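Local coordinates for protein DNA-dependent metalloprotease SPRTN (Homo sapiens, PDB 6MDW) that cleaves proteins covalently cross-linked to DNA, acting as a DNA-dependent zinc metalloendopeptidase that protects genome integrity during DNA synthesis, at residues Gly57-Tyr61 with Glu92-Ala96; Gln35-Gly39 with Arg120-Thr125. Where two conformers were deposited one is given. Residue numbers count along the deposited sequence, not the author numbering.

Both contacts lie in the SprT-like protease domain. Contact 1 is buried near the centre of the chain. It sets strand 57-61 beside the active-site helix 82-100 and holds active-site Glu-92 and the zinc ligand His-95. Contact 2 is only partly buried, and its centre is about 17 Å from the centre of the chain. It joins the ends of helices 25-36 and 112-125 through apolar side chains and one arginine bound to a backbone carbonyl. The two meet where Phe-37 touches the far side of helix 82-100, with Phe-37 CE2 3.7 Å from Met-93 CB. Both segments of contact 1 fall in the sequence between the two segments of contact 2.

Contact 1: residues Gly57-Tyr61 with Glu92-Ala96; sequences GICSY and EMIHA. With ZN (zinc ion), chain F.
Residues 57-61 form an extended strand, and residues 92-96 are one turn of helix 82-100. The two run nearly parallel, with an angle of 16° between their N-to-C directions and 8.3 Å between the short axes at closest approach. Cys-59 lies opposite Glu-92, CA to CA 6.4 Å. The helical turn is closed by Ala-96 N to Glu-92 O, 2.9 Å. Along the strand, Cys-59 and Tyr-61 point their CB atoms toward the helix, while Ile-58 points away. Glu-92 takes chi1 and chi2 both m, which brings its carboxylate up to the backbone of Gly-57 and Ile-58. Its OE2 is 3.2 Å from Gly-57 O; both are acceptors, so this is not a hydrogen bond. A CB on Gly-57 would clash with that same OE2. Glu-92 OE1 lies 3.4 Å from Ile-58 C. This is the HExxH helix of a zinc metallopeptidase. Glu-92 is an active-site residue, and His-95 binds the catalytic zinc through NE2 at 2.1 Å. His-91 and His-110 are the other protein ligands. Cys-59, chi1 m, puts SG against the helix, 3.4 Å from Glu-92 O and 3.9 Å from His-95 CB. Tyr-61 turns the edge of its ring to the helix, near His-95 O, and its OH is 3.6 Å from His-95 CB. His-95, chi1 m, turns its imidazole toward the metal. Within the sheet, Ile-58 is joined by backbone hydrogen bonds to Arg-71 of the antiparallel neighbour, strand 68-73. Glu-92 OE2 also has a weak hydrogen bond to His-133 NE2.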
ATOM      1  N   GLY A  57       1.439   2.730  -2.847  1.00  9.50           N
ATOM      2  CA  GLY A  57       0.259   1.951  -2.523  1.00 10.41           C
ATOM      3  C   GLY A  57      -0.185   2.249  -1.099  1.00 11.22           C
ATOM      4  O   GLY A  57       0.668   2.483  -0.228  1.00 12.25           O
ATOM      5  N   ILE A  58      -1.503   2.225  -0.870  1.00  8.93           N
ATOM      6  CA  ILE A  58      -2.064   2.308   0.452  1.00  8.75           C
ATOM      7  C   ILE A  58      -3.265   1.363   0.574  1.00 10.66           C
ATOM      8  O   ILE A  58      -3.870   0.942  -0.424  1.00  9.75           O
ATOM      9  CB  ILE A  58      -2.464   3.760   0.839  1.00 11.11           C
ATOM     10  CG1 ILE A  58      -3.625   4.313   0.009  1.00 12.02           C
ATOM     11  CG2 ILE A  58      -1.257   4.691   0.787  1.00 13.03           C
ATOM     12  CD1 ILE A  58      -4.999   3.937   0.504  1.00 15.26           C
ATOM     13  N   CYS A  59      -3.645   1.070   1.818  0.50  9.22           N
ATOM     14  CA  CYS A  59      -4.947   0.550   2.172  0.50  9.45           C
ATOM     15  C   CYS A  59      -5.687   1.537   3.083  0.50  9.19           C
ATOM     16  O   CYS A  59      -5.085   2.245   3.868  0.50  8.42           O
ATOM     17  CB  CYS A  59      -4.833  -0.740   2.968  0.50  8.79           C
ATOM     18  SG  CYS A  59      -4.109  -2.117   2.036  0.50 12.94           S
ATOM     19  N   SER A  60      -7.013   1.511   3.017  0.50 13.21           N
ATOM     20  CA  SER A  60      -7.800   2.114   4.072  0.50 13.82           C
ATOM     21  C   SER A  60      -8.808   1.070   4.550  0.50 17.77           C
ATOM     22  O   SER A  60      -9.367   0.335   3.742  0.50 17.18           O
ATOM     23  CB  SER A  60      -8.456   3.380   3.628  0.50 23.07           C
ATOM     24  OG  SER A  60      -9.286   3.144   2.508  0.50 27.97           O
ATOM     25  N   TYR A  61      -9.005   1.013   5.869  1.00 20.29           N
ATOM     26  CA  TYR A  61      -9.881   0.025   6.488  1.00 19.71           C
ATOM     27  C   TYR A  61     -10.990   0.759   7.238  1.00 37.45           C
ATOM     28  O   TYR A  61     -10.684   1.594   8.082  1.00 35.45           O
ATOM     29  CB  TYR A  61      -9.095  -0.825   7.475  1.00 31.60           C
ATOM     30  CG  TYR A  61      -7.659  -1.078   7.105  1.00 32.72           C
ATOM     31  CD1 TYR A  61      -6.654  -0.160   7.383  1.00 35.79           C
ATOM     32  CD2 TYR A  61      -7.306  -2.258   6.483  1.00 27.50           C
ATOM     33  CE1 TYR A  61      -5.332  -0.421   7.054  1.00 33.62           C
ATOM     34  CE2 TYR A  61      -5.993  -2.546   6.178  1.00 25.48           C
ATOM     35  CZ  TYR A  61      -5.003  -1.624   6.444  1.00 35.97           C
ATOM     36  OH  TYR A  61      -3.722  -1.952   6.102  1.00 27.37           O
ATOM     37  N   GLU A  92       0.004  -4.640  -0.765  1.00  6.00           N
ATOM     38  CA  GLU A  92      -1.218  -4.085  -0.219  1.00  6.06           C
ATOM     39  C   GLU A  92      -2.271  -5.173   0.026  1.00  6.26           C
ATOM     40  O   GLU A  92      -2.994  -5.130   1.009  1.00  7.47           O
ATOM     41  CB  GLU A  92      -1.817  -3.004  -1.128  1.00  6.88           C
ATOM     42  CG  GLU A  92      -0.894  -1.816  -1.360  1.00 10.44           C
ATOM     43  CD  GLU A  92      -0.343  -1.199  -0.099  1.00 14.14           C
ATOM     44  OE1 GLU A  92      -1.017  -1.180   0.955  1.00 13.37           O
ATOM     45  OE2 GLU A  92       0.826  -0.737  -0.172  1.00 26.11           O
ATOM     46  N   MET A  93      -2.358  -6.150  -0.883  1.00  5.41           N
ATOM     47  CA  MET A  93      -3.344  -7.230  -0.695  1.00  5.99           C
ATOM     48  C   MET A  93      -3.043  -8.087   0.534  1.00  6.81           C
ATOM     49  O   MET A  93      -3.987  -8.600   1.156  1.00  7.20           O
ATOM     50  CB  MET A  93      -3.419  -8.067  -1.968  1.00  5.57           C
ATOM     51  CG  MET A  93      -4.064  -7.310  -3.147  1.00  6.52           C
ATOM     52  SD  MET A  93      -4.132  -8.261  -4.701  1.00  8.82           S
ATOM     53  CE  MET A  93      -5.454  -9.409  -4.307  1.00  9.19           C
ATOM     54  N   ILE A  94      -1.770  -8.219   0.908  1.00  6.05           N
ATOM     55  CA  ILE A  94      -1.434  -8.926   2.136  1.00  6.64           C
ATOM     56  C   ILE A  94      -1.969  -8.144   3.335  1.00  6.16           C
ATOM     57  O   ILE A  94      -2.615  -8.684   4.217  1.00  7.07           O
ATOM     58  CB  ILE A  94       0.079  -9.173   2.274  1.00  6.06           C
ATOM     59  CG1 ILE A  94       0.580 -10.101   1.162  1.00  6.66           C
ATOM     60  CG2 ILE A  94       0.343  -9.763   3.633  1.00  7.51           C
ATOM     61  CD1 ILE A  94       2.073 -10.191   1.124  1.00  8.02           C
ATOM     62  N   HIS A  95      -1.733  -6.831   3.361  1.00  6.54           N
ATOM     63  CA  HIS A  95      -2.325  -6.014   4.437  1.00  6.67           C
ATOM     64  C   HIS A  95      -3.844  -6.193   4.451  1.00  8.25           C
ATOM     65  O   HIS A  95      -4.466  -6.320   5.519  1.00  8.07           O
ATOM     66  CB  HIS A  95      -1.984  -4.534   4.245  1.00  6.86           C
ATOM     67  CG  HIS A  95      -0.571  -4.143   4.562  1.00  6.99           C
ATOM     68  ND1 HIS A  95       0.087  -4.471   5.743  1.00  8.57           N
ATOM     69  CD2 HIS A  95       0.294  -3.400   3.837  1.00  8.79           C
ATOM     70  CE1 HIS A  95       1.310  -3.941   5.690  1.00  9.50           C
ATOM     71  NE2 HIS A  95       1.469  -3.294   4.527  1.00  8.94           N
ATOM     72  N   ALA A  96      -4.465  -6.142   3.288  1.00  6.07           N
ATOM     73  CA  ALA A  96      -5.924  -6.297   3.213  1.00  7.40           C
ATOM     74  C   ALA A  96      -6.330  -7.676   3.773  1.00  8.57           C
ATOM     75  O   ALA A  96      -7.332  -7.790   4.468  1.00  9.05           O
ATOM     76  CB  ALA A  96      -6.390  -6.128   1.799  1.00  7.60           C
TER
HETATM   77 ZN    ZN F 805       3.155  -2.145   4.040  1.00 11.10          ZN

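Contact 2: residues Gln35-Gly39 with Arg120-Thr125; sequences QFFWG and RINSLT
Phe-36 lies in the last turn of helix 25-36, and Phe-37 is the first residue to leave helical angles. Trp-38 (phi 56°) and Gly-39 (phi 79°) then turn with positive phi. Residues 120-125 are the last turn and a half of helix 112-125. Phe-36 and Ile-121 are the nearest pair, CA to CA 6.7 Å. Phe-36, chi1 m, is the main bump. Its ring enters a hollow lined by Ile-121, Leu-124 and Thr-125. Ile-121 CG2 lies over one ring face, and Leu-124 CD1 sits at the edge, 4.0 Å from Phe-36 CD1. Ile-121, with chi1 m and chi2 t, sends CD1 into the notch where the two phenylalanines diverge, 3.8 Å from Phe-36 CB and 3.4 Å from Phe-37 CZ. Arg-120 reaches across with chi1 and chi2 t and chi3 p. Its NH1 and NH2 both donate to Phe-36 O, at 2.9 and 3.0 Å, a forked bond to a carbonyl at the helix C-terminus. Trp-38 sets CH2 over one face of the guanidinium, 3.3 Å from Arg-120 NH2. Thr-125 OG1 turns back to Ile-121 O, 2.8 Å. Arg-120 NH2 is also hydrogen-bonded to His-117 ND1 in its own helix. The contact thus ties the C-terminal ends of two helices together beside helix 82-100, where Phe-36 and Phe-37 rest on Leu-90 and Phe-37 also touches Met-93 and Ile-94.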
ATOM      1  N   GLN A  35      -5.716 -16.625  -7.072  1.00  9.56           N
ATOM      2  CA  GLN A  35      -4.506 -17.453  -7.103  1.00 10.56           C
ATOM      3  C   GLN A  35      -3.759 -17.466  -5.767  1.00 10.58           C
ATOM      4  O   GLN A  35      -3.126 -18.493  -5.473  1.00 12.03           O
ATOM      5  CB  GLN A  35      -3.559 -16.994  -8.200  1.00 11.74           C
ATOM      6  CG  GLN A  35      -4.123 -17.259  -9.588  1.00 14.09           C
ATOM      7  CD  GLN A  35      -3.119 -16.976 -10.669  1.00 16.59           C
ATOM      8  OE1 GLN A  35      -2.197 -16.190 -10.504  1.00 15.62           O
ATOM      9  NE2 GLN A  35      -3.301 -17.647 -11.799  1.00 27.19           N
ATOM     10  N   PHE A  36      -3.808 -16.369  -4.986  1.00  8.86           N
ATOM     11  CA  PHE A  36      -2.941 -16.207  -3.845  1.00  9.57           C
ATOM     12  C   PHE A  36      -3.681 -15.953  -2.544  1.00  7.55           C
ATOM     13  O   PHE A  36      -3.018 -16.071  -1.505  1.00 10.18           O
ATOM     14  CB  PHE A  36      -1.919 -15.087  -4.088  1.00  8.56           C
ATOM     15  CG  PHE A  36      -1.133 -15.311  -5.350  1.00  8.52           C
ATOM     16  CD1 PHE A  36      -0.436 -16.497  -5.531  1.00 11.51           C
ATOM     17  CD2 PHE A  36      -1.133 -14.370  -6.366  1.00 10.70           C
ATOM     18  CE1 PHE A  36       0.225 -16.755  -6.718  1.00 13.75           C
ATOM     19  CE2 PHE A  36      -0.456 -14.631  -7.548  1.00 15.01           C
ATOM     20  CZ  PHE A  36       0.204 -15.825  -7.719  1.00 14.43           C
ATOM     21  N   PHE A  37      -4.986 -15.627  -2.537  1.00  6.81           N
ATOM     22  CA  PHE A  37      -5.686 -15.251  -1.318  1.00  6.77           C
ATOM     23  C   PHE A  37      -6.985 -16.029  -1.140  1.00  7.20           C
ATOM     24  O   PHE A  37      -7.828 -15.642  -0.374  1.00  7.56           O
ATOM     25  CB  PHE A  37      -5.948 -13.734  -1.274  1.00  5.96           C
ATOM     26  CG  PHE A  37      -4.668 -12.937  -1.213  1.00  6.29           C
ATOM     27  CD1 PHE A  37      -3.979 -12.826  -0.020  1.00  6.62           C
ATOM     28  CD2 PHE A  37      -4.118 -12.417  -2.361  1.00  7.86           C
ATOM     29  CE1 PHE A  37      -2.782 -12.121   0.050  1.00  6.93           C
ATOM     30  CE2 PHE A  37      -2.942 -11.685  -2.288  1.00  8.56           C
ATOM     31  CZ  PHE A  37      -2.278 -11.544  -1.094  1.00  7.54           C
ATOM     32  N   TRP A  38      -7.048 -17.187  -1.806  1.00  9.00           N
ATOM     33  CA  TRP A  38      -8.120 -18.205  -1.615  1.00  8.83           C
ATOM     34  C   TRP A  38      -9.524 -17.611  -1.827  1.00  7.95           C
ATOM     35  O   TRP A  38     -10.516 -18.082  -1.245  1.00 10.04           O
ATOM     36  CB  TRP A  38      -7.969 -18.854  -0.238  1.00  8.90           C
ATOM     37  CG  TRP A  38      -6.600 -19.380   0.037  1.00  9.07           C
ATOM     38  CD1 TRP A  38      -6.074 -20.554  -0.408  1.00 10.88           C
ATOM     39  CD2 TRP A  38      -5.554 -18.730   0.784  1.00 10.19           C
ATOM     40  NE1 TRP A  38      -4.787 -20.690   0.026  1.00 11.05           N
ATOM     41  CE2 TRP A  38      -4.445 -19.590   0.771  1.00 10.36           C
ATOM     42  CE3 TRP A  38      -5.470 -17.532   1.502  1.00  9.71           C
ATOM     43  CZ2 TRP A  38      -3.260 -19.304   1.447  1.00 10.32           C
ATOM     44  CZ3 TRP A  38      -4.295 -17.230   2.152  1.00 10.69           C
ATOM     45  CH2 TRP A  38      -3.204 -18.107   2.123  1.00 10.48           C
ATOM     46  N   GLY A  39      -9.634 -16.539  -2.630  1.00  8.36           N
ATOM     47  CA  GLY A  39     -10.905 -15.889  -2.918  1.00  9.98           C
ATOM     48  C   GLY A  39     -11.381 -14.962  -1.809  1.00 11.57           C
ATOM     49  O   GLY A  39     -12.457 -14.359  -1.932  1.00 16.56           O
ATOM     50  N   ARG A 120       5.593 -16.694   1.109  0.50  8.28           N
ATOM     51  CA  ARG A 120       4.819 -17.725   0.391  0.50  8.44           C
ATOM     52  C   ARG A 120       4.485 -17.302  -1.045  0.50  8.78           C
ATOM     53  O   ARG A 120       4.580 -18.103  -1.991  0.50 10.98           O
ATOM     54  CB  ARG A 120       3.521 -18.046   1.132  0.50  8.53           C
ATOM     55  CG  ARG A 120       2.501 -18.746   0.246  0.50  7.74           C
ATOM     56  CD  ARG A 120       1.184 -18.986   0.952  0.50  8.09           C
ATOM     57  NE  ARG A 120       0.441 -17.765   1.239  0.50  7.89           N
ATOM     58  CZ  ARG A 120      -0.465 -17.220   0.428  0.50  9.19           C
ATOM     59  NH1 ARG A 120      -0.783 -17.819  -0.713  0.50  9.87           N
ATOM     60  NH2 ARG A 120      -1.030 -16.063   0.751  0.50  7.99           N
ATOM     61  N   ILE A 121       4.031 -16.064  -1.222  0.50  8.06           N
ATOM     62  CA  ILE A 121       3.611 -15.659  -2.565  0.50  8.86           C
ATOM     63  C   ILE A 121       4.844 -15.506  -3.458  0.50  7.20           C
ATOM     64  O   ILE A 121       4.791 -15.864  -4.624  0.50  9.15           O
ATOM     65  CB  ILE A 121       2.736 -14.394  -2.536  0.50  9.18           C
ATOM     66  CG1 ILE A 121       1.339 -14.692  -1.985  0.50  8.43           C
ATOM     67  CG2 ILE A 121       2.680 -13.764  -3.920  0.50 10.54           C
ATOM     68  CD1 ILE A 121       0.493 -13.453  -1.703  0.50  8.35           C
ATOM     69  N   ASN A 122       5.954 -15.016  -2.883  1.00  7.66           N
ATOM     70  CA  ASN A 122       7.237 -14.940  -3.580  1.00  7.82           C
ATOM     71  C   ASN A 122       7.683 -16.340  -4.031  1.00  8.50           C
ATOM     72  O   ASN A 122       8.172 -16.501  -5.115  1.00 10.74           O
ATOM     73  CB  ASN A 122       8.339 -14.288  -2.751  1.00  8.61           C
ATOM     74  CG  ASN A 122       8.156 -12.795  -2.615  1.00 10.88           C
ATOM     75  OD1 ASN A 122       7.379 -12.185  -3.359  1.00  9.97           O
ATOM     76  ND2 ASN A 122       8.889 -12.211  -1.668  1.00 10.01           N
ATOM     77  N   SER A 123       7.455 -17.344  -3.183  1.00  8.97           N
ATOM     78  CA  SER A 123       7.814 -18.721  -3.512  1.00  9.53           C
ATOM     79  C   SER A 123       7.020 -19.217  -4.723  1.00 11.01           C
ATOM     80  O   SER A 123       7.557 -19.863  -5.644  1.00 12.14           O
ATOM     81  CB  SER A 123       7.599 -19.596  -2.293  1.00 10.74           C
ATOM     82  OG  SER A 123       7.838 -20.967  -2.649  1.00 11.61           O
ATOM     83  N   LEU A 124       5.719 -18.970  -4.690  1.00  8.61           N
ATOM     84  CA  LEU A 124       4.831 -19.448  -5.757  1.00  9.60           C
ATOM     85  C   LEU A 124       5.126 -18.781  -7.107  1.00 13.94           C
ATOM     86  O   LEU A 124       4.922 -19.387  -8.159  1.00 14.63           O
ATOM     87  CB  LEU A 124       3.370 -19.202  -5.372  1.00 10.41           C
ATOM     88  CG  LEU A 124       2.840 -20.031  -4.204  1.00 14.49           C
ATOM     89  CD1 LEU A 124       1.528 -19.475  -3.688  1.00 16.16           C
ATOM     90  CD2 LEU A 124       2.680 -21.500  -4.604  1.00 15.05           C
ATOM     91  N   THR A 125       5.523 -17.513  -7.088  1.00 11.27           N
ATOM     92  CA  THR A 125       5.511 -16.675  -8.284  1.00 11.98           C
ATOM     93  C   THR A 125       6.899 -16.325  -8.807  1.00 12.35           C
ATOM     94  O   THR A 125       6.990 -15.904  -9.942  1.00 12.86           O
ATOM     95  CB  THR A 125       4.827 -15.339  -7.995  1.00 11.83           C
ATOM     96  OG1 THR A 125       5.557 -14.633  -6.988  1.00 10.94           O
ATOM     97  CG2 THR A 125       3.381 -15.522  -7.611  1.00 13.45           C
TER